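Local coordinates for protein NRD1 (Saccharomyces cerevisiae, PDB 3CLJ) that binds the phosphorylated C-terminal domain of RNA polymerase II through its CTD-interacting domain, as part of the Nrd1-Nab3-Sen1 termination complex, at residues Ala8-Phe13 with Ser44-Tyr49; Tyr31-Ile36 with Arg70-Glu75; Gly60-Ile65 with Glu118-Leu123; Glu99-Leu104 with Ser136-Ile141. All coordinates share one frame; numbering follows the deposited sequence. Where two conformers were deposited one is given.

Interaction 1 comes first along the chain. It brings helix 39-52 back onto helix 3-11 and closes a loop that contains the whole of helix 22-34. Interaction 2 starts within that loop and ends beyond it, on helix 58-77, so the two cross. Interaction 3 leaves helix 58-77 before interaction 2 closes and reaches helix 114-130; these two also cross. Interaction 4 starts on helix 90-111, within the loop of interaction 3, and ends in the chain after helix 114-130, giving a third crossing. Interaction 1 closes before 3 and 4 open. Packing of Ile64 on Leu10 joins interactions 1 and 3, and Ile65 on Leu104 joins 3 and 4.

Interaction 1: Ala8-Phe13 with Ser44-Tyr49; sequences ATLESF and SLIIDY
Leu10 has the most surface buried here, followed by Tyr49 and Phe13. CG of Leu10 is anti to its backbone N (chi1 -176°), which sends the isobutyl group from helix 3-11 straight at helix 39-52. The two methyls then divide the work. CD1 sits over one face of the Tyr49 ring, offset toward the rim, in a CH-pi contact 4.1 Å from the ring centroid and 24° off the normal. CD2 meets the branched end of Leu45 tip to tip and grazes Ile46, with CG2 of Ile46 4.4 Å away. The Tyr49 ring points back at residues 8-13 because its own CG is also anti to N (chi1 176°). This is the N-terminal part of the all-helical CID fold, where the first and third helices of the chain meet in a buried layer. Helix 58-77 borders the same layer: Ile64 touches both Leu10 and Tyr49. At the far end of the tyrosine, CZ lies 3.7 Å from CB of Phe13, and the two side chains cross at about a right angle. The Phe13 ring itself turns away and packs on Ile25 of helix 22-34.

Interaction 2: Tyr31-Ile36 with Arg70-Glu75; sequences YALDHI and RAYLDE
Tyr72 spans the gap between helix 58-77 and the C-terminal end of helix 22-34, and Ala32, Leu33 and Ile36 gather at its outer end and edge. Its CG is anti to the carbonyl carbon (chi1 -88°), and the ring reaches across with its hydroxyl leading. Tyr72 OH donates a short hydrogen bond of 2.5 Å to Ala32 O. The oxygen lies near the plane of the ring, at its edge. The hydroxyl, in contrast, stands above the carbonyl plane of Ala32, 51° out of it, with a C=O...O angle of 113°. Ala32 O receives a weak bond from His35 N as well, so the tyrosine gives this carbonyl in the last helical turn a second donor. In the helical array of the CID fold, this ties the second helix of the chain to the fourth. Leu33 comes to the ring edge, with CD2 3.9 Å from Tyr72 CD1. The same methyl crosses obliquely to Glu75, 3.5 Å from its CG, and rests 3.9 Å from CB of Ala71. Ile36 meets Tyr72 tip to tip, and its CG1 is 3.7 Å from Tyr72 CE1. CB of Ala32 lies near the phenol end, on the opposite side of the ring plane from Ile36 CG1, 3.6 Å from Tyr72 OH. Cys90 of helix 90-111 borders this group, touching Ile36, Tyr72 and Glu75.

Interaction 3: Gly60-Ile65 with Glu118-Leu123; sequences GSLYII and EKIRML
The end of Leu123 is the main bump in this contact. Its methyl CD2 enters the hollow between two consecutive residues of helix 58-77, Leu62 and Tyr63. There it lies 3.7 Å from Leu62 CB and 3.9 Å from Tyr63 CD1. The Leu62 carbonyl oxygen forms the floor, 3.8 Å from Leu123 CD2. The second methyl, CD1, touches the same CD1-CE1 bond of the ring, 4.0 Å from Tyr63 CE1, so that the two methyls lie on opposite sides of the ring plane. Leu62 supplies the bump in the other direction. Its CD1 crosses obliquely to Ile120 and touches the outer part of that side chain, 3.9 Å from Ile120 CG1. The two helical segments run almost parallel, with axes 10.8 Å apart at an angle of 15°. Side chains therefore make most of the contact, and no hydrogen bond crosses it. In the CID fold this pairs helix 58-77 with helix 114-130. Helix 90-111 packs against both, with Ala108 on Leu62 and with Leu105 and Ile109 on Ile120. Farther out, Tyr63 OH abuts the aliphatic part of Lys119, 3.8 Å from its CB. The extended lysine chain then leads away, and its NZ forms a salt bridge with Asp115.

Interaction 4: Glu99-Leu104 with Ser136-Ile141; sequences EVIQEL and SYLNAI
CG of Gln102 is anti to its carbonyl carbon (chi1 -67°), and the chain runs on extended (chi2 175°), so its methylenes lie across the loop 136-141. Ile141 is likewise extended (chi2 165°) and points its CD1 at the glutamine. In this part of the helical CID fold, the chain that follows helix 114-130 folds back along helix 90-111. Gln102 has the most surface buried in the contact, though it remains exposed overall. Its CG touches two methyls: Ile141 CD1 at 3.6 Å and Leu138 CD2 at 3.7 Å. Gln102 and Ile141 cross at about a right angle, whereas Leu138 passes obliquely. Leu138 CD2 also meets CG2 of Ile101, 4.2 Å away. Ile101 and Leu138 both pack on Phe133, and Ile101 continues to Trp127 of helix 114-130, so the apolar side of the loop faces the body of the domain. The polar tip of Gln102 lies nearer the start of the loop. No direct hydrogen bond links the two segments; one water bridges them, donating to Gln102 OE1 at 3.2 Å and accepting from Tyr137 N at 3.0 Å.

Interaction 1: Ala8-Phe13 with Ser44-Tyr49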
loop_
_atom_site.group_PDB
_atom_site.type_symbol
_atom_site.label_atom_id
_atom_site.label_comp_id
_atom_site.label_asym_id
_atom_site.label_seq_id
_atom_site.Cartn_x
_atom_site.Cartn_y
_atom_site.Cartn_z
ATOM N N ALA A 8 0.166 -5.455 -16.009
ATOM C CA ALA A 8 -0.192 -4.369 -16.924
ATOM C C ALA A 8 -1.099 -3.313 -16.282
ATOM O O ALA A 8 -0.914 -2.127 -16.531
ATOM C CB ALA A 8 -0.812 -4.930 -18.317
ATOM N N THR A 9 -2.052 -3.720 -15.443
ATOM C CA THR A 9 -2.957 -2.775 -14.797
ATOM C C THR A 9 -2.209 -1.928 -13.729
ATOM O O THR A 9 -2.377 -0.689 -13.664
ATOM C CB THR A 9 -4.169 -3.503 -14.172
ATOM O OG1 THR A 9 -4.892 -4.166 -15.227
ATOM C CG2 THR A 9 -5.091 -2.541 -13.425
ATOM N N LEU A 10 -1.353 -2.603 -12.948
ATOM C CA LEU A 10 -0.441 -1.890 -12.076
ATOM C C LEU A 10 0.507 -0.908 -12.834
ATOM O O LEU A 10 0.543 0.296 -12.495
ATOM C CB LEU A 10 0.315 -2.841 -11.122
ATOM C CG LEU A 10 1.203 -2.082 -10.121
ATOM C CD1 LEU A 10 0.492 -1.232 -9.027
ATOM C CD2 LEU A 10 2.069 -3.039 -9.514
ATOM N N GLU A 11 1.265 -1.404 -13.821
ATOM C CA GLU A 11 2.077 -0.536 -14.634
ATOM C C GLU A 11 1.322 0.684 -15.214
ATOM O O GLU A 11 1.928 1.760 -15.371
ATOM C CB GLU A 11 2.793 -1.325 -15.789
ATOM C CG GLU A 11 3.890 -2.286 -15.324
ATOM C CD GLU A 11 4.259 -3.366 -16.323
ATOM O OE1 GLU A 11 3.529 -3.599 -17.327
ATOM O OE2 GLU A 11 5.305 -4.004 -16.092
ATOM N N SER A 12 0.034 0.540 -15.571
ATOM C CA SER A 12 -0.716 1.640 -16.177
ATOM C C SER A 12 -0.928 2.875 -15.258
ATOM O O SER A 12 -1.335 3.931 -15.741
ATOM C CB SER A 12 -2.057 1.170 -16.756
ATOM O OG SER A 12 -2.950 0.807 -15.712
ATOM N N PHE A 13 -0.667 2.742 -13.959
ATOM C CA PHE A 13 -0.801 3.859 -13.000
ATOM C C PHE A 13 0.159 5.001 -13.324
ATOM O O PHE A 13 -0.054 6.154 -12.917
ATOM C CB PHE A 13 -0.622 3.385 -11.563
ATOM C CG PHE A 13 -1.901 2.839 -10.924
ATOM C CD1 PHE A 13 -2.389 1.551 -11.277
ATOM C CD2 PHE A 13 -2.605 3.590 -9.962
ATOM C CE1 PHE A 13 -3.524 1.024 -10.722
ATOM C CE2 PHE A 13 -3.802 3.061 -9.359
ATOM C CZ PHE A 13 -4.267 1.770 -9.751
ATOM N N SER A 44 5.043 -8.200 -3.473
ATOM C CA SER A 44 6.358 -7.713 -3.954
ATOM C C SER A 44 6.179 -6.665 -5.055
ATOM O O SER A 44 6.764 -5.567 -4.986
ATOM C CB SER A 44 7.324 -8.860 -4.347
ATOM O OG SER A 44 7.079 -9.337 -5.660
ATOM N N LEU A 45 5.285 -6.930 -6.002
ATOM C CA LEU A 45 5.022 -5.937 -7.031
ATOM C C LEU A 45 4.494 -4.588 -6.545
ATOM O O LEU A 45 4.971 -3.545 -7.009
ATOM C CB LEU A 45 4.207 -6.498 -8.203
ATOM C CG LEU A 45 4.013 -5.567 -9.424
ATOM C CD1 LEU A 45 5.373 -5.089 -10.057
ATOM C CD2 LEU A 45 3.118 -6.238 -10.534
ATOM N N ILE A 46 3.533 -4.591 -5.609
ATOM C CA ILE A 46 2.949 -3.347 -5.140
ATOM C C ILE A 46 3.923 -2.595 -4.233
ATOM O O ILE A 46 3.903 -1.382 -4.193
ATOM C CB ILE A 46 1.488 -3.520 -4.543
ATOM C CG1 ILE A 46 1.474 -4.150 -3.132
ATOM C CG2 ILE A 46 0.555 -4.231 -5.593
ATOM C CD1 ILE A 46 0.072 -4.244 -2.462
ATOM N N ILE A 47 4.734 -3.332 -3.494
ATOM C CA ILE A 47 5.874 -2.772 -2.720
ATOM C C ILE A 47 6.847 -2.045 -3.647
ATOM O O ILE A 47 7.246 -0.897 -3.399
ATOM C CB ILE A 47 6.604 -3.870 -1.902
ATOM C CG1 ILE A 47 5.690 -4.342 -0.735
ATOM C CG2 ILE A 47 7.917 -3.334 -1.323
ATOM C CD1 ILE A 47 6.200 -5.560 0.032
ATOM N N ASP A 48 7.203 -2.722 -4.735
ATOM C CA ASP A 48 8.159 -2.208 -5.693
ATOM C C ASP A 48 7.575 -1.042 -6.498
ATOM O O ASP A 48 8.294 -0.111 -6.877
ATOM C CB ASP A 48 8.641 -3.363 -6.586
ATOM C CG ASP A 48 9.578 -4.336 -5.835
ATOM O OD1 ASP A 48 10.128 -3.956 -4.778
ATOM O OD2 ASP A 48 9.857 -5.469 -6.326
ATOM N N TYR A 49 6.281 -1.107 -6.780
ATOM C CA TYR A 49 5.624 0.002 -7.430
ATOM C C TYR A 49 5.764 1.274 -6.542
ATOM O O TYR A 49 6.102 2.348 -7.028
ATOM C CB TYR A 49 4.124 -0.310 -7.673
ATOM C CG TYR A 49 3.462 0.893 -8.248
ATOM C CD1 TYR A 49 3.741 1.290 -9.577
ATOM C CD2 TYR A 49 2.630 1.704 -7.457
ATOM C CE1 TYR A 49 3.145 2.452 -10.115
ATOM C CE2 TYR A 49 2.018 2.816 -7.976
ATOM C CZ TYR A 49 2.325 3.225 -9.291
ATOM O OH TYR A 49 1.767 4.382 -9.797
#

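Interaction 2: Tyr31-Ile36 with Arg70-Glu75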
loop_
_atom_site.group_PDB
_atom_site.type_symbol
_atom_site.label_atom_id
_atom_site.label_comp_id
_atom_site.label_asym_id
_atom_site.label_seq_id
_atom_site.Cartn_x
_atom_site.Cartn_y
_atom_site.Cartn_z
ATOM N N TYR A 31 -8.564 -8.648 -7.696
ATOM C CA TYR A 31 -7.619 -9.654 -8.122
ATOM C C TYR A 31 -6.868 -10.204 -6.897
ATOM O O TYR A 31 -6.670 -11.412 -6.788
ATOM C CB TYR A 31 -6.628 -9.104 -9.160
ATOM C CG TYR A 31 -5.672 -10.198 -9.620
ATOM C CD1 TYR A 31 -5.976 -10.952 -10.731
ATOM C CD2 TYR A 31 -4.487 -10.495 -8.901
ATOM C CE1 TYR A 31 -5.136 -11.981 -11.167
ATOM C CE2 TYR A 31 -3.649 -11.530 -9.310
ATOM C CZ TYR A 31 -3.988 -12.278 -10.452
ATOM O OH TYR A 31 -3.196 -13.310 -10.918
ATOM N N ALA A 32 -6.418 -9.320 -5.996
ATOM C CA ALA A 32 -5.632 -9.749 -4.835
ATOM C C ALA A 32 -6.396 -10.766 -3.952
ATOM O O ALA A 32 -5.823 -11.769 -3.493
ATOM C CB ALA A 32 -5.150 -8.526 -4.004
ATOM N N LEU A 33 -7.680 -10.486 -3.711
ATOM C CA LEU A 33 -8.551 -11.359 -2.887
ATOM C C LEU A 33 -8.916 -12.702 -3.560
ATOM O O LEU A 33 -9.171 -13.711 -2.886
ATOM C CB LEU A 33 -9.811 -10.601 -2.473
ATOM C CG LEU A 33 -9.734 -9.459 -1.456
ATOM C CD1 LEU A 33 -11.109 -8.710 -1.546
ATOM C CD2 LEU A 33 -9.495 -9.968 -0.014
ATOM N N ASP A 34 -8.940 -12.698 -4.890
ATOM C CA ASP A 34 -9.197 -13.874 -5.691
ATOM C C ASP A 34 -7.976 -14.781 -5.844
ATOM O O ASP A 34 -8.106 -15.915 -6.290
ATOM C CB ASP A 34 -9.640 -13.449 -7.085
ATOM C CG ASP A 34 -11.079 -12.987 -7.128
ATOM O OD1 ASP A 34 -11.789 -13.061 -6.094
ATOM O OD2 ASP A 34 -11.500 -12.547 -8.213
ATOM N N HIS A 35 -6.791 -14.259 -5.529
ATOM C CA HIS A 35 -5.570 -15.002 -5.792
ATOM C C HIS A 35 -4.638 -14.843 -4.581
ATOM O O HIS A 35 -3.464 -14.491 -4.720
ATOM C CB HIS A 35 -4.918 -14.504 -7.104
ATOM C CG HIS A 35 -5.785 -14.663 -8.326
ATOM N ND1 HIS A 35 -5.830 -15.820 -9.071
ATOM C CD2 HIS A 35 -6.644 -13.802 -8.930
ATOM C CE1 HIS A 35 -6.686 -15.675 -10.070
ATOM N NE2 HIS A 35 -7.196 -14.459 -10.007
ATOM N N ILE A 36 -5.171 -15.102 -3.386
ATOM C CA ILE A 36 -4.374 -15.063 -2.161
ATOM C C ILE A 36 -3.209 -16.082 -2.220
ATOM O O ILE A 36 -2.132 -15.841 -1.652
ATOM C CB ILE A 36 -5.262 -15.249 -0.884
ATOM C CG1 ILE A 36 -6.085 -13.979 -0.614
ATOM C CG2 ILE A 36 -4.430 -15.602 0.363
ATOM C CD1 ILE A 36 -7.421 -14.270 0.068
ATOM N N ARG A 70 -5.999 -3.568 3.743
ATOM C CA ARG A 70 -7.153 -3.600 4.652
ATOM C C ARG A 70 -8.132 -4.673 4.171
ATOM O O ARG A 70 -8.826 -5.248 4.991
ATOM C CB ARG A 70 -7.850 -2.228 4.905
ATOM C CG ARG A 70 -7.123 -1.231 5.894
ATOM C CD ARG A 70 -7.941 0.117 6.239
ATOM N NE ARG A 70 -8.236 0.824 4.990
ATOM C CZ ARG A 70 -9.391 0.778 4.325
ATOM N NH1 ARG A 70 -10.453 0.127 4.808
ATOM N NH2 ARG A 70 -9.462 1.368 3.148
ATOM N N ALA A 71 -8.148 -4.974 2.860
ATOM C CA ALA A 71 -8.967 -6.111 2.354
ATOM C C ALA A 71 -8.467 -7.457 2.930
ATOM O O ALA A 71 -9.250 -8.275 3.406
ATOM C CB ALA A 71 -9.031 -6.153 0.825
ATOM N N TYR A 72 -7.160 -7.630 2.943
ATOM C CA TYR A 72 -6.521 -8.843 3.461
ATOM C C TYR A 72 -6.701 -8.932 4.956
ATOM O O TYR A 72 -6.947 -10.011 5.478
ATOM C CB TYR A 72 -5.031 -8.826 3.091
ATOM C CG TYR A 72 -4.718 -9.431 1.739
ATOM C CD1 TYR A 72 -5.727 -9.768 0.841
ATOM C CD2 TYR A 72 -3.400 -9.614 1.331
ATOM C CE1 TYR A 72 -5.427 -10.336 -0.424
ATOM C CE2 TYR A 72 -3.094 -10.201 0.059
ATOM C CZ TYR A 72 -4.101 -10.571 -0.811
ATOM O OH TYR A 72 -3.802 -11.191 -2.050
ATOM N N LEU A 73 -6.553 -7.785 5.630
ATOM C CA LEU A 73 -6.792 -7.631 7.083
ATOM C C LEU A 73 -8.202 -8.027 7.445
ATOM O O LEU A 73 -8.429 -8.623 8.508
ATOM C CB LEU A 73 -6.491 -6.194 7.590
ATOM C CG LEU A 73 -6.636 -5.907 9.099
ATOM C CD1 LEU A 73 -5.727 -6.826 9.935
ATOM C CD2 LEU A 73 -6.413 -4.448 9.469
ATOM N N ASP A 74 -9.163 -7.726 6.574
ATOM C CA ASP A 74 -10.508 -8.264 6.798
ATOM C C ASP A 74 -10.646 -9.775 6.632
ATOM O O ASP A 74 -11.385 -10.385 7.378
ATOM C CB ASP A 74 -11.552 -7.556 5.948
ATOM C CG ASP A 74 -11.955 -6.237 6.536
ATOM O OD1 ASP A 74 -11.807 -6.055 7.793
ATOM O OD2 ASP A 74 -12.407 -5.385 5.728
ATOM N N GLU A 75 -9.965 -10.359 5.646
ATOM C CA GLU A 75 -9.977 -11.806 5.434
ATOM C C GLU A 75 -9.375 -12.580 6.621
ATOM O O GLU A 75 -9.871 -13.632 7.017
ATOM C CB GLU A 75 -9.220 -12.160 4.166
ATOM C CG GLU A 75 -9.952 -11.870 2.911
ATOM C CD GLU A 75 -11.224 -12.676 2.764
ATOM O OE1 GLU A 75 -11.197 -13.905 3.018
ATOM O OE2 GLU A 75 -12.254 -12.070 2.390
#

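Interaction 3: Gly60-Ile65 with Glu118-Leu123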
loop_
_atom_site.group_PDB
_atom_site.type_symbol
_atom_site.label_atom_id
_atom_site.label_comp_id
_atom_site.label_asym_id
_atom_site.label_seq_id
_atom_site.Cartn_x
_atom_site.Cartn_y
_atom_site.Cartn_z
ATOM N N GLY A 60 -0.754 7.557 -4.453
ATOM C CA GLY A 60 -1.460 6.436 -5.132
ATOM C C GLY A 60 -0.946 5.063 -4.748
ATOM O O GLY A 60 -1.726 4.134 -4.526
ATOM N N SER A 61 0.375 4.933 -4.674
ATOM C CA SER A 61 1.006 3.677 -4.285
ATOM C C SER A 61 0.652 3.242 -2.851
ATOM O O SER A 61 0.488 2.042 -2.577
ATOM C CB SER A 61 2.516 3.741 -4.481
ATOM O OG SER A 61 3.151 4.375 -3.329
ATOM N N LEU A 62 0.486 4.207 -1.953
ATOM C CA LEU A 62 0.027 3.894 -0.581
ATOM C C LEU A 62 -1.493 3.588 -0.519
ATOM O O LEU A 62 -1.952 2.802 0.343
ATOM C CB LEU A 62 0.416 5.040 0.389
ATOM C CG LEU A 62 1.934 5.206 0.614
ATOM C CD1 LEU A 62 2.221 6.515 1.411
ATOM C CD2 LEU A 62 2.652 4.016 1.240
ATOM N N TYR A 63 -2.252 4.203 -1.431
ATOM C CA TYR A 63 -3.693 3.862 -1.617
ATOM C C TYR A 63 -3.837 2.407 -2.092
ATOM O O TYR A 63 -4.737 1.666 -1.664
ATOM C CB TYR A 63 -4.383 4.797 -2.604
ATOM C CG TYR A 63 -4.663 6.214 -2.078
ATOM C CD1 TYR A 63 -4.569 6.528 -0.705
ATOM C CD2 TYR A 63 -5.054 7.219 -2.959
ATOM C CE1 TYR A 63 -4.865 7.832 -0.233
ATOM C CE2 TYR A 63 -5.336 8.505 -2.525
ATOM C CZ TYR A 63 -5.256 8.807 -1.165
ATOM O OH TYR A 63 -5.561 10.080 -0.768
ATOM N N ILE A 64 -2.947 1.979 -2.983
ATOM C CA ILE A 64 -3.006 0.603 -3.461
ATOM C C ILE A 64 -2.736 -0.381 -2.299
ATOM O O ILE A 64 -3.454 -1.377 -2.115
ATOM C CB ILE A 64 -1.985 0.345 -4.615
ATOM C CG1 ILE A 64 -2.442 0.973 -5.941
ATOM C CG2 ILE A 64 -1.825 -1.178 -4.885
ATOM C CD1 ILE A 64 -1.254 1.129 -7.019
ATOM N N ILE A 65 -1.698 -0.094 -1.513
ATOM C CA ILE A 65 -1.399 -0.832 -0.275
ATOM C C ILE A 65 -2.494 -0.764 0.812
ATOM O O ILE A 65 -2.763 -1.771 1.514
ATOM C CB ILE A 65 0.028 -0.402 0.279
ATOM C CG1 ILE A 65 1.109 -0.885 -0.682
ATOM C CG2 ILE A 65 0.240 -0.867 1.761
ATOM C CD1 ILE A 65 2.456 -0.131 -0.537
ATOM N N GLU A 118 -0.356 15.500 3.533
ATOM C CA GLU A 118 -1.508 15.567 4.453
ATOM C C GLU A 118 -2.482 14.429 4.281
ATOM O O GLU A 118 -3.094 13.977 5.238
ATOM C CB GLU A 118 -2.095 16.979 4.710
ATOM C CG GLU A 118 -1.115 17.918 5.552
ATOM C CD GLU A 118 -0.728 17.449 7.017
ATOM O OE1 GLU A 118 -1.572 17.662 7.926
ATOM O OE2 GLU A 118 0.425 16.938 7.269
ATOM N N LYS A 119 -2.592 13.956 3.031
ATOM C CA LYS A 119 -3.363 12.775 2.676
ATOM C C LYS A 119 -2.679 11.505 3.204
ATOM O O LYS A 119 -3.368 10.552 3.614
ATOM C CB LYS A 119 -3.579 12.705 1.139
ATOM C CG LYS A 119 -4.634 13.735 0.670
ATOM C CD LYS A 119 -4.556 14.045 -0.837
ATOM C CE LYS A 119 -5.658 15.112 -1.305
ATOM N NZ LYS A 119 -5.229 15.792 -2.604
ATOM N N ILE A 120 -1.350 11.469 3.174
ATOM C CA ILE A 120 -0.649 10.336 3.827
ATOM C C ILE A 120 -0.925 10.312 5.352
ATOM O O ILE A 120 -1.281 9.281 5.910
ATOM C CB ILE A 120 0.882 10.332 3.530
ATOM C CG1 ILE A 120 1.142 10.164 2.016
ATOM C CG2 ILE A 120 1.638 9.265 4.469
ATOM C CD1 ILE A 120 2.547 10.449 1.558
ATOM N N ARG A 121 -0.798 11.458 6.010
ATOM C CA ARG A 121 -1.169 11.591 7.431
ATOM C C ARG A 121 -2.565 11.020 7.744
ATOM O O ARG A 121 -2.700 10.237 8.687
ATOM C CB ARG A 121 -0.996 13.054 7.840
ATOM C CG ARG A 121 -0.623 13.307 9.308
ATOM C CD ARG A 121 -1.793 13.131 10.289
ATOM N NE ARG A 121 -1.869 14.189 11.293
ATOM C CZ ARG A 121 -0.845 14.905 11.760
ATOM N NH1 ARG A 121 0.387 14.691 11.348
ATOM N NH2 ARG A 121 -1.061 15.858 12.643
ATOM N N MET A 122 -3.594 11.347 6.941
ATOM C CA MET A 122 -4.934 10.779 7.191
ATOM C C MET A 122 -5.026 9.314 6.995
ATOM O O MET A 122 -5.686 8.595 7.747
ATOM C CB MET A 122 -6.043 11.401 6.322
ATOM C CG MET A 122 -7.437 10.686 6.607
ATOM S SD MET A 122 -8.160 10.986 8.272
ATOM C CE MET A 122 -8.411 9.312 8.839
ATOM N N LEU A 123 -4.338 8.839 5.979
ATOM C CA LEU A 123 -4.209 7.435 5.769
ATOM C C LEU A 123 -3.536 6.720 6.950
ATOM O O LEU A 123 -3.978 5.618 7.367
ATOM C CB LEU A 123 -3.425 7.242 4.446
ATOM C CG LEU A 123 -3.527 5.971 3.652
ATOM C CD1 LEU A 123 -4.968 5.686 3.175
ATOM C CD2 LEU A 123 -2.446 5.934 2.511
#

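Interaction 4: Glu99-Leu104 with Ser136-Ile141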
loop_
_atom_site.group_PDB
_atom_site.type_symbol
_atom_site.label_atom_id
_atom_site.label_comp_id
_atom_site.label_asym_id
_atom_site.label_seq_id
_atom_site.Cartn_x
_atom_site.Cartn_y
_atom_site.Cartn_z
ATOM N N GLU A 99 6.737 -5.262 7.252
ATOM C CA GLU A 99 8.199 -5.172 7.318
ATOM C C GLU A 99 8.841 -4.050 6.463
ATOM O O GLU A 99 9.934 -3.629 6.759
ATOM C CB GLU A 99 8.878 -6.541 7.141
ATOM C CG GLU A 99 8.604 -7.551 8.299
ATOM C CD GLU A 99 8.917 -6.992 9.701
ATOM O OE1 GLU A 99 10.115 -6.819 10.031
ATOM O OE2 GLU A 99 7.954 -6.718 10.470
ATOM N N VAL A 100 8.151 -3.536 5.439
ATOM C CA VAL A 100 8.677 -2.432 4.614
ATOM C C VAL A 100 7.903 -1.117 4.711
ATOM O O VAL A 100 8.337 -0.134 4.122
ATOM C CB VAL A 100 8.779 -2.784 3.085
ATOM C CG1 VAL A 100 9.790 -3.978 2.872
ATOM C CG2 VAL A 100 7.382 -3.026 2.533
ATOM N N ILE A 101 6.770 -1.096 5.432
ATOM C CA ILE A 101 5.923 0.084 5.446
ATOM C C ILE A 101 6.619 1.399 5.935
ATOM O O ILE A 101 6.292 2.484 5.456
ATOM C CB ILE A 101 4.554 -0.152 6.182
ATOM C CG1 ILE A 101 3.508 0.802 5.644
ATOM C CG2 ILE A 101 4.666 -0.080 7.736
ATOM C CD1 ILE A 101 3.313 0.766 4.139
ATOM N N GLN A 102 7.528 1.308 6.913
ATOM C CA GLN A 102 8.218 2.509 7.325
ATOM C C GLN A 102 9.136 3.075 6.237
ATOM O O GLN A 102 9.170 4.306 6.048
ATOM C CB GLN A 102 9.006 2.213 8.567
ATOM C CG GLN A 102 8.076 1.929 9.708
ATOM C CD GLN A 102 8.815 1.496 10.942
ATOM O OE1 GLN A 102 8.740 0.337 11.337
ATOM N NE2 GLN A 102 9.585 2.409 11.521
ATOM N N GLU A 103 9.864 2.189 5.535
ATOM C CA GLU A 103 10.657 2.567 4.343
ATOM C C GLU A 103 9.777 3.283 3.302
ATOM O O GLU A 103 10.114 4.372 2.770
ATOM C CB GLU A 103 11.299 1.326 3.694
ATOM C CG GLU A 103 11.916 1.564 2.315
ATOM C CD GLU A 103 12.063 0.291 1.489
ATOM O OE1 GLU A 103 12.115 -0.833 2.091
ATOM O OE2 GLU A 103 12.127 0.440 0.238
ATOM N N LEU A 104 8.648 2.643 3.002
ATOM C CA LEU A 104 7.791 3.157 1.959
ATOM C C LEU A 104 7.156 4.473 2.382
ATOM O O LEU A 104 7.020 5.356 1.561
ATOM C CB LEU A 104 6.677 2.140 1.593
ATOM C CG LEU A 104 7.123 0.785 1.061
ATOM C CD1 LEU A 104 5.834 -0.006 0.647
ATOM C CD2 LEU A 104 8.154 0.866 -0.078
ATOM N N SER A 136 4.120 -1.956 14.195
ATOM C CA SER A 136 5.016 -0.836 13.830
ATOM C C SER A 136 4.692 0.447 14.575
ATOM O O SER A 136 3.560 0.808 14.720
ATOM C CB SER A 136 4.904 -0.535 12.368
ATOM O OG SER A 136 5.493 -1.582 11.671
ATOM N N TYR A 137 5.722 1.125 15.070
ATOM C CA TYR A 137 5.472 2.451 15.629
ATOM C C TYR A 137 5.488 3.428 14.454
ATOM O O TYR A 137 6.523 3.649 13.848
ATOM C CB TYR A 137 6.535 2.798 16.667
ATOM C CG TYR A 137 6.330 4.180 17.272
ATOM C CD1 TYR A 137 5.200 4.448 18.059
ATOM C CD2 TYR A 137 7.295 5.212 17.079
ATOM C CE1 TYR A 137 4.998 5.681 18.640
ATOM C CE2 TYR A 137 7.111 6.471 17.678
ATOM C CZ TYR A 137 5.956 6.698 18.448
ATOM O OH TYR A 137 5.741 7.887 19.052
ATOM N N LEU A 138 4.330 4.012 14.149
ATOM C CA LEU A 138 4.155 4.874 12.999
ATOM C C LEU A 138 3.880 6.335 13.453
ATOM O O LEU A 138 3.752 7.215 12.592
ATOM C CB LEU A 138 2.951 4.393 12.104
ATOM C CG LEU A 138 3.246 3.021 11.406
ATOM C CD1 LEU A 138 2.167 2.680 10.380
ATOM C CD2 LEU A 138 4.638 2.953 10.702
ATOM N N ASN A 139 3.785 6.566 14.761
ATOM C CA ASN A 139 3.384 7.856 15.258
ATOM C C ASN A 139 4.439 8.991 15.048
ATOM O O ASN A 139 4.067 10.163 15.002
ATOM C CB ASN A 139 2.953 7.715 16.709
ATOM C CG ASN A 139 2.460 9.023 17.342
ATOM O OD1 ASN A 139 3.038 9.501 18.330
ATOM N ND2 ASN A 139 1.360 9.552 16.838
ATOM N N ALA A 140 5.712 8.640 14.997
ATOM C CA ALA A 140 6.797 9.598 14.722
ATOM C C ALA A 140 6.804 9.948 13.206
ATOM O O ALA A 140 6.832 11.121 12.866
ATOM C CB ALA A 140 8.150 9.060 15.182
ATOM N N ILE A 141 6.653 8.938 12.346
ATOM C CA ILE A 141 6.533 9.110 10.904
ATOM C C ILE A 141 5.334 9.997 10.564
ATOM O O ILE A 141 5.411 10.846 9.687
ATOM C CB ILE A 141 6.456 7.746 10.188
ATOM C CG1 ILE A 141 7.783 7.025 10.301
ATOM C CG2 ILE A 141 6.030 7.886 8.714
ATOM C CD1 ILE A 141 7.673 5.511 9.949
HETATM O O HOH W 1 8.507 0.267 14.485
#